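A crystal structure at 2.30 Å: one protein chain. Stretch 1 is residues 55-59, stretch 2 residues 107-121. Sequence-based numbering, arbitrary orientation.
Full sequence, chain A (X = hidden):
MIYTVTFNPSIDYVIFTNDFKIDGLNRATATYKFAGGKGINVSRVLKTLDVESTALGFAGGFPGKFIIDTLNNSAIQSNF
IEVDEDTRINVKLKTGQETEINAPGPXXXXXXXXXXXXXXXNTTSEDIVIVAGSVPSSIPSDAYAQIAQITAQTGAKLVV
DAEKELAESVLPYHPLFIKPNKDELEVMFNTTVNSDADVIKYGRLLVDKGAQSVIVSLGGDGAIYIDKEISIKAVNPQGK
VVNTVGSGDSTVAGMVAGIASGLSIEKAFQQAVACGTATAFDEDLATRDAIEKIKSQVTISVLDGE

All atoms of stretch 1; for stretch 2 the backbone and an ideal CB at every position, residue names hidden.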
ATOM      1  N   ALA A  55      21.653   3.559  -5.418  1.00 30.24           N
ATOM      2  CA  ALA A  55      20.975   3.250  -4.166  1.00 30.48           C
ATOM      3  C   ALA A  55      21.249   1.811  -3.722  1.00 30.68           C
ATOM      4  O   ALA A  55      21.001   0.854  -4.453  1.00 30.77           O
ATOM      5  CB  ALA A  55      19.477   3.514  -4.280  1.00 30.36           C
ATOM      6  N   LEU A  56      21.790   1.683  -2.519  1.00 31.13           N
ATOM      7  CA  LEU A  56      21.985   0.392  -1.875  1.00 31.09           C
ATOM      8  C   LEU A  56      21.034   0.304  -0.695  1.00 31.04           C
ATOM      9  O   LEU A  56      20.409   1.299  -0.327  1.00 31.07           O
ATOM     10  CB  LEU A  56      23.429   0.247  -1.396  1.00 30.82           C
ATOM     11  CG  LEU A  56      24.572   0.353  -2.404  1.00 31.01           C
ATOM     12  CD1 LEU A  56      25.873   0.009  -1.684  1.00 29.96           C
ATOM     13  CD2 LEU A  56      24.350  -0.542  -3.619  1.00 30.43           C
ATOM     14  N   GLY A  57      20.919  -0.884  -0.111  1.00 31.16           N
ATOM     15  CA  GLY A  57      19.987  -1.110   0.989  1.00 30.99           C
ATOM     16  C   GLY A  57      19.080  -2.290   0.727  1.00 30.82           C
ATOM     17  O   GLY A  57      19.412  -3.152  -0.077  1.00 30.92           O
ATOM     18  N   PHE A  58      17.916  -2.327   1.372  1.00 30.48           N
ATOM     19  CA  PHE A  58      17.079  -3.528   1.300  1.00 30.40           C
ATOM     20  C   PHE A  58      15.743  -3.331   0.616  1.00 30.44           C
ATOM     21  O   PHE A  58      14.986  -2.431   0.974  1.00 30.42           O
ATOM     22  CB  PHE A  58      16.890  -4.128   2.701  1.00 30.01           C
ATOM     23  CG  PHE A  58      18.187  -4.350   3.429  1.00 30.15           C
ATOM     24  CD1 PHE A  58      18.627  -3.440   4.380  1.00 28.71           C
ATOM     25  CD2 PHE A  58      18.991  -5.451   3.126  1.00 28.34           C
ATOM     26  CE1 PHE A  58      19.838  -3.630   5.023  1.00 30.34           C
ATOM     27  CE2 PHE A  58      20.194  -5.644   3.768  1.00 27.17           C
ATOM     28  CZ  PHE A  58      20.621  -4.743   4.715  1.00 28.28           C
ATOM     29  N   ALA A  59      15.455  -4.184  -0.372  1.00 30.54           N
ATOM     30  CA  ALA A  59      14.125  -4.196  -0.992  1.00 30.56           C
ATOM     31  C   ALA A  59      13.555  -5.607  -1.143  1.00 30.85           C
ATOM     32  O   ALA A  59      14.292  -6.576  -1.331  1.00 31.21           O
ATOM     33  CB  ALA A  59      14.129  -3.461  -2.317  1.00 29.87           C
ATOM     34  N   UNK A 107      11.420  -8.103   7.689  1.00 30.36           N
ATOM     35  CA  UNK A 107      12.456  -8.837   8.392  1.00 30.24           C
ATOM     36  C   UNK A 107      13.626  -9.037   7.456  1.00 30.09           C
ATOM     37  O   UNK A 107      13.471  -9.520   6.328  1.00 29.81           O
ATOM     38  CB  UNK A 107      11.934 -10.178   8.913  1.00 30.24           C
ATOM     39  N   UNK A 108      14.797  -8.651   7.943  1.00 30.06           N
ATOM     40  CA  UNK A 108      16.034  -8.769   7.191  1.00 30.22           C
ATOM     41  C   UNK A 108      16.944  -9.749   7.923  1.00 30.19           C
ATOM     42  O   UNK A 108      17.297  -9.525   9.096  1.00 30.12           O
ATOM     43  CB  UNK A 108      16.710  -7.408   7.016  1.00 30.22           C
ATOM     44  N   UNK A 109      17.305 -10.830   7.226  1.00 30.03           N
ATOM     45  CA  UNK A 109      18.175 -11.884   7.767  1.00 30.09           C
ATOM     46  C   UNK A 109      19.616 -11.386   7.887  1.00 30.19           C
ATOM     47  O   UNK A 109      19.964 -10.349   7.334  1.00 30.22           O
ATOM     48  CB  UNK A 109      18.121 -13.131   6.882  1.00 30.09           C
ATOM     49  N   UNK A 110      20.454 -12.139   8.590  1.00 30.48           N
ATOM     50  CA  UNK A 110      21.862 -11.777   8.772  1.00 30.74           C
ATOM     51  C   UNK A 110      22.633 -11.958   7.477  1.00 30.79           C
ATOM     52  O   UNK A 110      23.519 -11.171   7.158  1.00 30.52           O
ATOM     53  CB  UNK A 110      22.497 -12.615   9.883  1.00 30.74           C
ATOM     54  N   UNK A 111      22.257 -12.998   6.737  1.00 30.93           N
ATOM     55  CA  UNK A 111      22.801 -13.316   5.423  1.00 31.09           C
ATOM     56  C   UNK A 111      22.593 -12.181   4.413  1.00 31.10           C
ATOM     57  O   UNK A 111      23.495 -11.859   3.614  1.00 31.35           O
ATOM     58  CB  UNK A 111      22.160 -14.602   4.897  1.00 31.09           C
ATOM     59  N   UNK A 112      21.399 -11.588   4.447  1.00 30.67           N
ATOM     60  CA  UNK A 112      21.073 -10.452   3.602  1.00 29.92           C
ATOM     61  C   UNK A 112      21.863  -9.205   3.981  1.00 29.89           C
ATOM     62  O   UNK A 112      22.378  -8.510   3.106  1.00 29.79           O
ATOM     63  CB  UNK A 112      19.573 -10.160   3.678  1.00 29.92           C
ATOM     64  N   UNK A 113      21.966  -8.925   5.278  1.00 29.70           N
ATOM     65  CA  UNK A 113      22.814  -7.833   5.734  1.00 30.00           C
ATOM     66  C   UNK A 113      24.279  -8.052   5.322  1.00 29.98           C
ATOM     67  O   UNK A 113      24.971  -7.102   4.939  1.00 29.65           O
ATOM     68  CB  UNK A 113      22.708  -7.687   7.253  1.00 30.00           C
ATOM     69  N   UNK A 114      24.729  -9.306   5.405  1.00 30.16           N
ATOM     70  CA  UNK A 114      26.066  -9.713   4.950  1.00 30.52           C
ATOM     71  C   UNK A 114      26.289  -9.401   3.467  1.00 30.23           C
ATOM     72  O   UNK A 114      27.360  -8.913   3.095  1.00 30.61           O
ATOM     73  CB  UNK A 114      26.270 -11.209   5.197  1.00 30.52           C
ATOM     74  N   UNK A 115      25.273  -9.662   2.642  1.00 29.60           N
ATOM     75  CA  UNK A 115      25.271  -9.260   1.230  1.00 29.60           C
ATOM     76  C   UNK A 115      25.510  -7.755   1.022  1.00 29.27           C
ATOM     77  O   UNK A 115      26.217  -7.364   0.094  1.00 28.84           O
ATOM     78  CB  UNK A 115      23.937  -9.653   0.592  1.00 29.60           C
ATOM     79  N   UNK A 116      24.902  -6.926   1.874  1.00 28.82           N
ATOM     80  CA  UNK A 116      25.091  -5.476   1.818  1.00 28.81           C
ATOM     81  C   UNK A 116      26.531  -5.091   2.110  1.00 28.80           C
ATOM     82  O   UNK A 116      27.118  -4.297   1.378  1.00 29.30           O
ATOM     83  CB  UNK A 116      24.156  -4.778   2.808  1.00 28.81           C
ATOM     84  N   UNK A 117      27.081  -5.648   3.185  1.00 28.50           N
ATOM     85  CA  UNK A 117      28.485  -5.464   3.541  1.00 28.49           C
ATOM     86  C   UNK A 117      29.441  -5.908   2.435  1.00 28.53           C
ATOM     87  O   UNK A 117      30.506  -5.306   2.257  1.00 28.63           O
ATOM     88  CB  UNK A 117      28.797  -6.234   4.826  1.00 28.49           C
ATOM     89  N   UNK A 118      29.075  -6.967   1.714  1.00 28.41           N
ATOM     90  CA  UNK A 118      29.906  -7.459   0.615  1.00 28.71           C
ATOM     91  C   UNK A 118      29.995  -6.416  -0.495  1.00 28.40           C
ATOM     92  O   UNK A 118      31.020  -6.320  -1.172  1.00 28.30           O
ATOM     93  CB  UNK A 118      29.348  -8.773   0.064  1.00 28.71           C
ATOM     94  N   UNK A 119      28.928  -5.635  -0.664  1.00 28.18           N
ATOM     95  CA  UNK A 119      28.917  -4.542  -1.630  1.00 28.32           C
ATOM     96  C   UNK A 119      29.814  -3.400  -1.188  1.00 28.38           C
ATOM     97  O   UNK A 119      30.477  -2.775  -2.016  1.00 28.50           O
ATOM     98  CB  UNK A 119      27.490  -4.032  -1.841  1.00 28.32           C
ATOM     99  N   UNK A 120      29.820  -3.114   0.113  1.00 28.59           N
ATOM    100  CA  UNK A 120      30.665  -2.052   0.652  1.00 28.56           C
ATOM    101  C   UNK A 120      32.131  -2.470   0.566  1.00 28.88           C
ATOM    102  O   UNK A 120      33.009  -1.625   0.389  1.00 28.04           O
ATOM    103  CB  UNK A 120      30.280  -1.730   2.097  1.00 28.56           C
ATOM    104  N   UNK A 121      32.379  -3.777   0.692  1.00 29.55           N
ATOM    105  CA  UNK A 121      33.712  -4.346   0.499  1.00 30.93           C
ATOM    106  C   UNK A 121      34.295  -4.114  -0.899  1.00 31.17           C
ATOM    107  O   UNK A 121      35.521  -4.164  -1.074  1.00 31.68           O
ATOM    108  CB  UNK A 121      33.663  -5.850   0.778  1.00 30.93           C
TER

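Stretch 1 offers the helix an almost wholly apolar surface, the side chains of Leu56 and Phe58, with a bare backbone at Gly57 between them.

Position 107 lies out of reach, so many residues would do; it is His107. At 108 the backbone is extended and the ideal CB points toward Phe58, 4.9 Å from its CD2. An aliphatic chain would suit, a branched one especially. The residue is Ile108, whose CG2 sits over one face of the Phe58 ring, 3.9 Å from the centroid, a CH-pi contact.

Position 109 immediately precedes the helix, where free backbone NH groups need acceptors; Ser, Thr, Asp or Asn would serve. It is Thr109, whose OG1 accepts from the backbone N of position 112 at 3.1 Å, a capping bond. Positions 110 and 111 begin the helix beyond reach, and small polar residues are reasonable: Ser110 and Thr111.

At 112 the ideal CB points toward Phe58, 4.6 Å from its CE2, so an apolar chain would fit, or a long polar one whose end finds partners other than the ring. Gln112 returns a hydrogen bond to Thr109: its OE1 accepts from Thr109 N at 3.2 Å, while its backbone O lies at the Phe58 ring edge, 3.7 Å from CE2.

Position 113 points sideways, yet its ideal CB is 4.4 Å from Phe58 CZ, favouring a large apolar or aromatic group. Phe113 brings CD1 to 3.8 Å from Phe58 CZ, at the ring edge.

Position 114 points away and 115 sideways, with nothing of stretch 1 near either CB; polar chains suit: Glu114 and Gln115.

Position 116 faces stretch 1 squarely, its CA 6.8 Å from Gly57 CA and its ideal CB 4.0 Å from Phe58 CZ. Leu, Ile or Met could fill the space. Leu116 reaches both neighbours: CD2 lies 3.6 Å from Phe58 CZ, and CD1 4.2 Å from Leu56 CB.

Positions 117 and 118 are out of reach, so any helix-favouring residues would do: Leu117 and Gln118.

At 119 the ideal CB points toward Leu56, 4.4 Å from its CD1, and lies 7.5 Å from Gly57 N, a donor a long polar chain could reach through water; an aliphatic chain could also work. Gln119 places OE1 3.5 Å from Leu56 CD2, and a water donates to Gln119 OE1 at 2.5 Å and accepts from Gly57 N at 2.9 Å.

Position 120 points sideways, so many residues would be tolerated, and a longer apolar chain could approach Leu56: Ile120 CD1 meets Leu56 CD1 at 3.9 Å. Position 121, out of reach, admits almost any residue; it is Lys121.

Stretch 2, residues 107-121: HITSTQFEQLLQQIK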
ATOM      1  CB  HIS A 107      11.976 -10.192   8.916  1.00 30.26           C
ATOM      2  CG  HIS A 107      13.056 -10.981   9.588  1.00 30.51           C
ATOM      3  ND1 HIS A 107      13.510 -10.692  10.859  1.00 30.79           N
ATOM      4  CD2 HIS A 107      13.793 -12.035   9.157  1.00 30.29           C
ATOM      5  CE1 HIS A 107      14.472 -11.539  11.185  1.00 30.15           C
ATOM      6  NE2 HIS A 107      14.665 -12.362  10.167  1.00 30.55           N
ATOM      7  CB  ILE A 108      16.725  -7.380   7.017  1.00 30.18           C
ATOM      8  CG1 ILE A 108      15.770  -6.402   6.318  1.00 30.48           C
ATOM      9  CG2 ILE A 108      18.037  -7.516   6.230  1.00 29.89           C
ATOM     10  CD1 ILE A 108      15.935  -4.964   6.722  1.00 30.72           C
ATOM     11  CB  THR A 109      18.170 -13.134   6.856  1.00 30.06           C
ATOM     12  OG1 THR A 109      18.740 -12.796   5.586  1.00 29.81           O
ATOM     13  CG2 THR A 109      16.744 -13.672   6.653  1.00 30.20           C
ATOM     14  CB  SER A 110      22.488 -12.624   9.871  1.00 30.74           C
ATOM     15  OG  SER A 110      21.862 -12.362  11.106  1.00 31.40           O
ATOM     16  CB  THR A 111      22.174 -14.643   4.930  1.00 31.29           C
ATOM     17  OG1 THR A 111      22.854 -15.738   5.553  1.00 31.50           O
ATOM     18  CG2 THR A 111      22.248 -14.792   3.420  1.00 32.09           C
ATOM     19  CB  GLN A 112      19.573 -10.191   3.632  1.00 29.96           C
ATOM     20  CG  GLN A 112      18.824 -11.096   2.670  1.00 29.38           C
ATOM     21  CD  GLN A 112      17.430 -11.458   3.128  1.00 29.08           C
ATOM     22  OE1 GLN A 112      16.903 -10.903   4.099  1.00 28.67           O
ATOM     23  NE2 GLN A 112      16.817 -12.410   2.425  1.00 29.51           N
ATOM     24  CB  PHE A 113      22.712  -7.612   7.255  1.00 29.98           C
ATOM     25  CG  PHE A 113      23.543  -6.454   7.733  1.00 30.27           C
ATOM     26  CD1 PHE A 113      23.101  -5.143   7.547  1.00 29.29           C
ATOM     27  CD2 PHE A 113      24.792  -6.668   8.318  1.00 29.92           C
ATOM     28  CE1 PHE A 113      23.879  -4.073   7.947  1.00 28.94           C
ATOM     29  CE2 PHE A 113      25.572  -5.595   8.728  1.00 28.96           C
ATOM     30  CZ  PHE A 113      25.118  -4.301   8.540  1.00 29.45           C
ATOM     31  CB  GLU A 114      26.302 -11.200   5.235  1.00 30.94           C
ATOM     32  CG  GLU A 114      26.604 -11.493   6.690  1.00 32.14           C
ATOM     33  CD  GLU A 114      26.238 -12.907   7.144  1.00 35.11           C
ATOM     34  OE1 GLU A 114      26.198 -13.840   6.300  1.00 35.33           O
ATOM     35  OE2 GLU A 114      26.009 -13.085   8.372  1.00 35.95           O
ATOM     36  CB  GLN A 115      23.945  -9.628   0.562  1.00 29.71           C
ATOM     37  CG  GLN A 115      23.728 -11.091   0.278  1.00 29.99           C
ATOM     38  CD  GLN A 115      22.387 -11.357  -0.386  1.00 30.31           C
ATOM     39  OE1 GLN A 115      22.050 -10.741  -1.406  1.00 33.29           O
ATOM     40  NE2 GLN A 115      21.615 -12.273   0.184  1.00 30.55           N
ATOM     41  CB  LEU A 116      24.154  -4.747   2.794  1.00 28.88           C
ATOM     42  CG  LEU A 116      24.421  -3.253   3.012  1.00 28.73           C
ATOM     43  CD1 LEU A 116      24.333  -2.503   1.679  1.00 29.42           C
ATOM     44  CD2 LEU A 116      23.459  -2.647   4.037  1.00 28.65           C
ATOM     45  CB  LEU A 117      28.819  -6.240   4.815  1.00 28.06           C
ATOM     46  CG  LEU A 117      28.110  -5.904   6.123  1.00 28.62           C
ATOM     47  CD1 LEU A 117      28.701  -6.756   7.250  1.00 27.26           C
ATOM     48  CD2 LEU A 117      28.197  -4.396   6.442  1.00 28.30           C
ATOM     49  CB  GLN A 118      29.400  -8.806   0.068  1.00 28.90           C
ATOM     50  CG  GLN A 118      30.227  -9.392  -1.104  1.00 30.46           C
ATOM     51  CD  GLN A 118      31.600  -9.907  -0.685  1.00 32.68           C
ATOM     52  OE1 GLN A 118      31.816 -10.258   0.474  1.00 34.38           O
ATOM     53  NE2 GLN A 118      32.530  -9.963  -1.635  1.00 33.00           N
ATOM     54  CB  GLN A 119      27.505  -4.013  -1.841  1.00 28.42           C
ATOM     55  CG  GLN A 119      26.583  -4.988  -2.517  1.00 28.36           C
ATOM     56  CD  GLN A 119      25.220  -4.402  -2.751  1.00 29.37           C
ATOM     57  OE1 GLN A 119      24.714  -3.633  -1.930  1.00 28.66           O
ATOM     58  NE2 GLN A 119      24.610  -4.757  -3.881  1.00 28.25           N
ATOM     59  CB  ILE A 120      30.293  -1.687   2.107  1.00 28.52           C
ATOM     60  CG1 ILE A 120      28.770  -1.506   2.266  1.00 29.35           C
ATOM     61  CG2 ILE A 120      31.092  -0.458   2.594  1.00 27.53           C
ATOM     62  CD1 ILE A 120      28.124  -0.388   1.429  1.00 28.66           C
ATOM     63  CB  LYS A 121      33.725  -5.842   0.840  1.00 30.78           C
ATOM     64  CG  LYS A 121      33.845  -6.116   2.336  1.00 31.65           C
ATOM     65  CD  LYS A 121      33.517  -7.560   2.714  1.00 32.15           C
ATOM     66  CE  LYS A 121      33.426  -7.691   4.239  1.00 34.02           C
ATOM     67  NZ  LYS A 121      32.884  -9.012   4.687  1.00 35.92           N
TER
HETATM   68  O   HOH W   1      22.319  -2.943  -1.648  1.00 22.37           O
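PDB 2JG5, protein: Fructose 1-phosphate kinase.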